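Long-range contacts in B-agarase (Saccharophagus degradans, PDB 4BQ2), which hydrolyses agarose chains as a family 50 exo-beta-agarase, probably releasing short sugar units from the chain ends: residues R290-S295 with D319-L323; Q304-R310 with N360-S364. All coordinates share one frame; numbering follows the deposited sequence.

Interaction 1. Residues R290-S295 with D319-L323; sequences RLSNSS and DSKGL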
loop_
_atom_site.group_PDB
_atom_site.type_symbol
_atom_site.label_atom_id
_atom_site.label_comp_id
_atom_site.label_asym_id
_atom_site.label_seq_id
_atom_site.Cartn_x
_atom_site.Cartn_y
_atom_site.Cartn_z
ATOM N N ARG A 290 16.045 1.402 -0.348
ATOM C CA ARG A 290 16.592 2.543 -1.039
ATOM C C ARG A 290 16.176 3.771 -0.216
ATOM O O ARG A 290 15.330 3.680 0.694
ATOM C CB ARG A 290 15.987 2.659 -2.455
ATOM C CG ARG A 290 14.445 2.781 -2.465
ATOM C CD ARG A 290 13.978 2.864 -3.903
ATOM N NE ARG A 290 12.550 3.175 -4.042
ATOM C CZ ARG A 290 11.888 3.159 -5.197
ATOM N NH1 ARG A 290 12.507 2.777 -6.334
ATOM N NH2 ARG A 290 10.591 3.470 -5.213
ATOM N N LEU A 291 16.694 4.926 -0.594
ATOM C CA LEU A 291 16.369 6.163 0.130
ATOM C C LEU A 291 15.354 7.084 -0.559
ATOM O O LEU A 291 14.949 8.081 0.041
ATOM C CB LEU A 291 17.678 6.929 0.455
ATOM C CG LEU A 291 18.704 6.136 1.289
ATOM C CD1 LEU A 291 19.932 7.006 1.609
ATOM C CD2 LEU A 291 18.115 5.598 2.589
ATOM N N SER A 292 14.956 6.742 -1.790
ATOM C CA SER A 292 14.140 7.561 -2.690
ATOM C C SER A 292 12.849 8.057 -2.041
ATOM O O SER A 292 12.318 9.101 -2.415
ATOM C CB SER A 292 13.713 6.719 -3.929
ATOM O OG SER A 292 14.839 6.210 -4.613
ATOM N N ASN A 293 12.318 7.256 -1.132
ATOM C CA ASN A 293 10.968 7.503 -0.596
ATOM C C ASN A 293 10.980 8.007 0.843
ATOM O O ASN A 293 9.928 8.009 1.521
ATOM C CB ASN A 293 10.094 6.253 -0.726
ATOM C CG ASN A 293 9.859 5.870 -2.163
ATOM O OD1 ASN A 293 9.084 6.528 -2.898
ATOM N ND2 ASN A 293 10.499 4.803 -2.584
ATOM N N SER A 294 12.170 8.427 1.293
ATOM C CA SER A 294 12.398 8.781 2.693
ATOM C C SER A 294 12.387 10.283 2.928
ATOM O O SER A 294 12.668 10.728 4.044
ATOM C CB SER A 294 13.710 8.164 3.221
ATOM O OG SER A 294 14.862 8.805 2.672
ATOM N N SER A 295 12.105 11.071 1.890
ATOM C CA SER A 295 12.044 12.524 2.068
ATOM C C SER A 295 10.607 12.998 2.237
ATOM O O SER A 295 9.676 12.324 1.779
ATOM C CB SER A 295 12.732 13.250 0.899
ATOM O OG SER A 295 11.889 13.286 -0.258
ATOM N N ASP A 319 8.994 9.588 -8.559
ATOM C CA ASP A 319 8.881 8.986 -7.228
ATOM C C ASP A 319 10.030 8.002 -6.874
ATOM O O ASP A 319 10.400 7.842 -5.708
ATOM C CB ASP A 319 7.516 8.297 -7.099
ATOM C CG ASP A 319 7.385 7.100 -8.018
ATOM O OD1 ASP A 319 7.743 5.964 -7.575
ATOM O OD2 ASP A 319 6.922 7.293 -9.163
ATOM N N SER A 320 10.614 7.379 -7.900
ATOM C CA SER A 320 11.610 6.311 -7.727
ATOM C C SER A 320 13.017 6.783 -8.096
ATOM O O SER A 320 13.962 5.992 -8.076
ATOM C CB SER A 320 11.233 5.068 -8.563
ATOM O OG SER A 320 10.041 4.472 -8.074
ATOM N N LYS A 321 13.169 8.083 -8.362
ATOM C CA LYS A 321 14.485 8.660 -8.640
ATOM C C LYS A 321 15.349 8.703 -7.393
ATOM O O LYS A 321 14.844 8.669 -6.277
ATOM C CB LYS A 321 14.367 10.068 -9.252
ATOM C CG LYS A 321 13.702 10.048 -10.629
ATOM C CD LYS A 321 14.671 9.627 -11.719
ATOM C CE LYS A 321 15.599 10.781 -12.123
ATOM N NZ LYS A 321 16.588 10.328 -13.145
ATOM N N GLY A 322 16.659 8.763 -7.584
ATOM C CA GLY A 322 17.547 9.001 -6.438
ATOM C C GLY A 322 17.164 10.325 -5.790
ATOM O O GLY A 322 16.511 11.167 -6.438
ATOM N N LEU A 323 17.555 10.513 -4.528
ATOM C CA LEU A 323 17.465 11.840 -3.879
ATOM C C LEU A 323 18.300 12.874 -4.673
ATOM O O LEU A 323 19.462 12.619 -5.012
ATOM C CB LEU A 323 17.892 11.786 -2.404
ATOM C CG LEU A 323 17.009 10.976 -1.429
ATOM C CD1 LEU A 323 17.507 11.096 0.011
ATOM C CD2 LEU A 323 15.544 11.399 -1.508
HETATM O O HOH W 1 9.930 10.283 -4.288
#

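Interaction 2. Residues Q304-R310 with N360-S364; sequences QATVAQR and NYRRS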
loop_
_atom_site.group_PDB
_atom_site.type_symbol
_atom_site.label_atom_id
_atom_site.label_comp_id
_atom_site.label_asym_id
_atom_site.label_seq_id
_atom_site.Cartn_x
_atom_site.Cartn_y
_atom_site.Cartn_z
ATOM N N GLN A 304 12.839 27.973 -10.596
ATOM C CA GLN A 304 12.875 26.872 -11.566
ATOM C C GLN A 304 14.053 26.884 -12.541
ATOM O O GLN A 304 14.419 25.827 -13.071
ATOM C CB GLN A 304 11.529 26.720 -12.289
ATOM C CG GLN A 304 10.370 26.450 -11.332
ATOM C CD GLN A 304 10.523 25.133 -10.564
ATOM O OE1 GLN A 304 10.747 25.123 -9.349
ATOM N NE2 GLN A 304 10.406 24.021 -11.272
ATOM N N ALA A 305 14.662 28.052 -12.747
ATOM C CA ALA A 305 15.843 28.168 -13.617
ATOM C C ALA A 305 17.038 27.372 -13.069
ATOM O O ALA A 305 18.012 27.086 -13.791
ATOM C CB ALA A 305 16.224 29.637 -13.801
ATOM N N THR A 306 16.957 27.015 -11.789
ATOM C CA THR A 306 18.037 26.329 -11.106
ATOM C C THR A 306 17.756 24.849 -10.935
ATOM O O THR A 306 18.616 24.126 -10.454
ATOM C CB THR A 306 18.338 26.934 -9.705
ATOM O OG1 THR A 306 17.264 26.630 -8.792
ATOM C CG2 THR A 306 18.559 28.445 -9.798
ATOM N N VAL A 307 16.563 24.407 -11.321
ATOM C CA VAL A 307 16.218 22.993 -11.235
ATOM C C VAL A 307 16.364 22.275 -12.588
ATOM O O VAL A 307 15.714 22.645 -13.573
ATOM C CB VAL A 307 14.784 22.813 -10.694
ATOM C CG1 VAL A 307 14.472 21.327 -10.490
ATOM C CG2 VAL A 307 14.599 23.602 -9.400
ATOM N N ALA A 308 17.208 21.247 -12.637
ATOM C CA ALA A 308 17.316 20.421 -13.846
ATOM C C ALA A 308 15.960 19.763 -14.136
ATOM O O ALA A 308 15.274 19.306 -13.220
ATOM C CB ALA A 308 18.419 19.372 -13.701
ATOM N N GLN A 309 15.556 19.744 -15.398
ATOM C CA GLN A 309 14.299 19.096 -15.747
ATOM C C GLN A 309 14.547 17.649 -16.161
ATOM O O GLN A 309 15.646 17.305 -16.588
ATOM C CB GLN A 309 13.545 19.872 -16.833
ATOM C CG GLN A 309 12.045 19.550 -16.902
ATOM C CD GLN A 309 11.370 19.448 -15.528
ATOM O OE1 GLN A 309 10.994 18.350 -15.087
ATOM N NE2 GLN A 309 11.217 20.591 -14.844
ATOM N N ARG A 310 13.533 16.802 -15.996
ATOM C CA ARG A 310 13.615 15.403 -16.420
ATOM C C ARG A 310 13.832 15.284 -17.938
ATOM O O ARG A 310 13.357 16.125 -18.713
ATOM C CB ARG A 310 12.333 14.657 -16.037
ATOM C CG ARG A 310 12.056 14.560 -14.540
ATOM C CD ARG A 310 10.714 13.886 -14.268
ATOM N NE ARG A 310 10.609 12.605 -14.986
ATOM C CZ ARG A 310 11.101 11.444 -14.542
ATOM N NH1 ARG A 310 11.714 11.380 -13.354
ATOM N NH2 ARG A 310 10.967 10.340 -15.281
ATOM N N ASN A 360 16.366 17.182 -0.630
ATOM C CA ASN A 360 15.908 16.534 -1.852
ATOM C C ASN A 360 15.045 17.562 -2.581
ATOM O O ASN A 360 14.595 18.561 -1.975
ATOM C CB ASN A 360 15.086 15.279 -1.488
ATOM C CG ASN A 360 14.544 14.535 -2.712
ATOM O OD1 ASN A 360 15.165 14.510 -3.776
ATOM N ND2 ASN A 360 13.381 13.912 -2.556
ATOM N N TYR A 361 14.837 17.349 -3.875
ATOM C CA TYR A 361 13.837 18.120 -4.606
ATOM C C TYR A 361 13.016 17.184 -5.490
ATOM O O TYR A 361 13.579 16.420 -6.278
ATOM C CB TYR A 361 14.475 19.223 -5.454
ATOM C CG TYR A 361 13.429 20.163 -6.010
ATOM C CD1 TYR A 361 13.004 21.279 -5.274
ATOM C CD2 TYR A 361 12.819 19.918 -7.250
ATOM C CE1 TYR A 361 12.027 22.127 -5.773
ATOM C CE2 TYR A 361 11.830 20.770 -7.749
ATOM C CZ TYR A 361 11.436 21.867 -6.996
ATOM O OH TYR A 361 10.450 22.714 -7.476
ATOM N N ARG A 362 11.694 17.245 -5.373
ATOM C CA ARG A 362 10.846 16.476 -6.284
ATOM C C ARG A 362 10.158 17.411 -7.284
ATOM O O ARG A 362 9.690 18.473 -6.906
ATOM C CB ARG A 362 9.842 15.636 -5.489
ATOM C CG ARG A 362 10.472 14.451 -4.757
ATOM C CD ARG A 362 11.363 13.600 -5.673
ATOM N NE ARG A 362 11.707 12.303 -5.076
ATOM C CZ ARG A 362 12.831 11.631 -5.311
ATOM N NH1 ARG A 362 13.780 12.117 -6.122
ATOM N NH2 ARG A 362 13.024 10.461 -4.700
ATOM N N ARG A 363 10.117 17.027 -8.561
ATOM C CA ARG A 363 9.566 17.913 -9.602
ATOM C C ARG A 363 8.100 17.620 -9.854
ATOM O O ARG A 363 7.426 18.357 -10.568
ATOM C CB ARG A 363 10.406 17.836 -10.876
ATOM C CG ARG A 363 11.857 18.229 -10.623
ATOM C CD ARG A 363 12.752 17.714 -11.732
ATOM N NE ARG A 363 13.169 16.327 -11.488
ATOM C CZ ARG A 363 14.204 15.729 -12.082
ATOM N NH1 ARG A 363 14.962 16.386 -12.974
ATOM N NH2 ARG A 363 14.492 14.466 -11.781
ATOM N N SER A 364 7.599 16.563 -9.228
ATOM C CA SER A 364 6.178 16.237 -9.300
ATOM C C SER A 364 5.759 15.523 -8.016
ATOM O O SER A 364 6.607 15.173 -7.184
ATOM C CB SER A 364 5.884 15.357 -10.512
ATOM O OG SER A 364 6.612 14.149 -10.402
#

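Interaction 1. Residues R290-S295 with D319-L323
Ser292 meets Lys321, and Arg290 meets Ser320, in the polar part of this contact, reaching from a type I beta turn (Leu291 to Ser294) and the residue before it to 319-323. The turn lies in the loop after strand 280-287, which runs parallel to 693-699; this is consistent with neighbouring strands of the (beta/alpha)8 barrel expected of a family 50 glycoside hydrolase.

Two side-chain hydrogen bonds span the gap. Ser292 OG donates to Lys321 O at 3.0 Å, approaching 55° above the carbonyl plane rather than on a lone pair; Arg362 NH2 binds the same oxygen. With chi1 at 58°, Arg290 sends an otherwise extended chain across to the second loop, where NH2 donates to Ser320 OG at 3.1 Å. This bond is bent, with an angle of 141° at the hydrogen, and Ser320 CA lies over one face of the guanidinium. Ser320 OG in turn donates to Asp319 OD1 at 2.8 Å, meeting the carboxylate from above its plane. Arg290 and Asp319 are thus linked through the serine hydroxyl, without a direct salt bridge.

One water also joins the loops, donating to Asp319 O at 2.9 Å and to Ser292 O at 3.3 Å.

The apolar part belongs to Leu323. Its CD1 meets Leu291 CB at 4.2 Å, while CD2 rests against Leu291 O at 3.7 Å and also touches Ser295 CB. The Leu291 side chain also packs on helices 378-387 and 394-410.

Leu291 O, beside this leucine, is gripped within the turn by two donors, Ser294 N and Ser294 OG. The hydroxyl, which is also hydrogen-bonded to Ser377 OG, lies 2.7 Å from Leu291 O, in the carbonyl plane and on a lone pair.

Interaction 2. Residues Q304-R310 with N360-S364
Arg363 lays one face of its guanidinium against the aliphatic start of Arg310, and this is the tight part of the contact. Arg310 CG sits 3.5 Å from Arg363 CZ, over the centre of the flat group. The bend in the Arg363 chain (chi3 -85°) turns NH1 to the backbone of 304-310, where it donates to Ala308 O at 2.9 Å from above the carbonyl plane. The two guanidinium planes stand 75° apart, and Glu318 forms a salt bridge with each arginine, so its carboxylate probably offsets their like charges; Arg310 NH2 is also hydrogen-bonded to Thr316 O.

Val307 extends the close packing to Tyr361. Its CG1 meets Tyr361 CE2 at 3.8 Å, while CG2 lies over one ring face, displaced toward the rim. Arg363 CG comes to the ring edge, in plane, and Tyr361 OH is hydrogen-bonded to Asp301.

Toward solvent the fit is looser. Ala308 and Gln309 are exposed; the Gln309 side chain runs past that of Arg363 in the opposite direction, with OE1 3.8 Å from Arg363 CD. That same OE1 accepts a hydrogen bond from Arg310 N at 3.1 Å; the amide thus lies over the peptide that follows it.

A surface loop thus lies, through side chains, against Tyr361 of strand 359-362, an outermost strand of a small four-stranded antiparallel sheet, and against Arg363 just past its end.

In the fold
Interactions 1 and 2 have centres 14 Å apart, and their segments alternate along the chain. Strand 359-362 connects them: whereas Tyr361 serves interaction 2, its neighbours Asn360 and Arg362 turn to interaction 1. Arg362 NH2 lies 2.8 Å from Ser292 O, and Asn360 ND2 lies 2.8 Å from Ser295 OG, both probable hydrogen bonds. Packing adds Leu323 CD2 against Asn360 ND2 at 3.5 Å and Lys321 CG against Arg310 NH1 at 3.6 Å. Interaction 1 is the more deeply placed, its centre about 16 Å from that of the chain, against about 27 Å for interaction 2. Glycerol bound by Asp319 OD1, probably from the crystallisation liquor, may mark a pocket beside interaction 1.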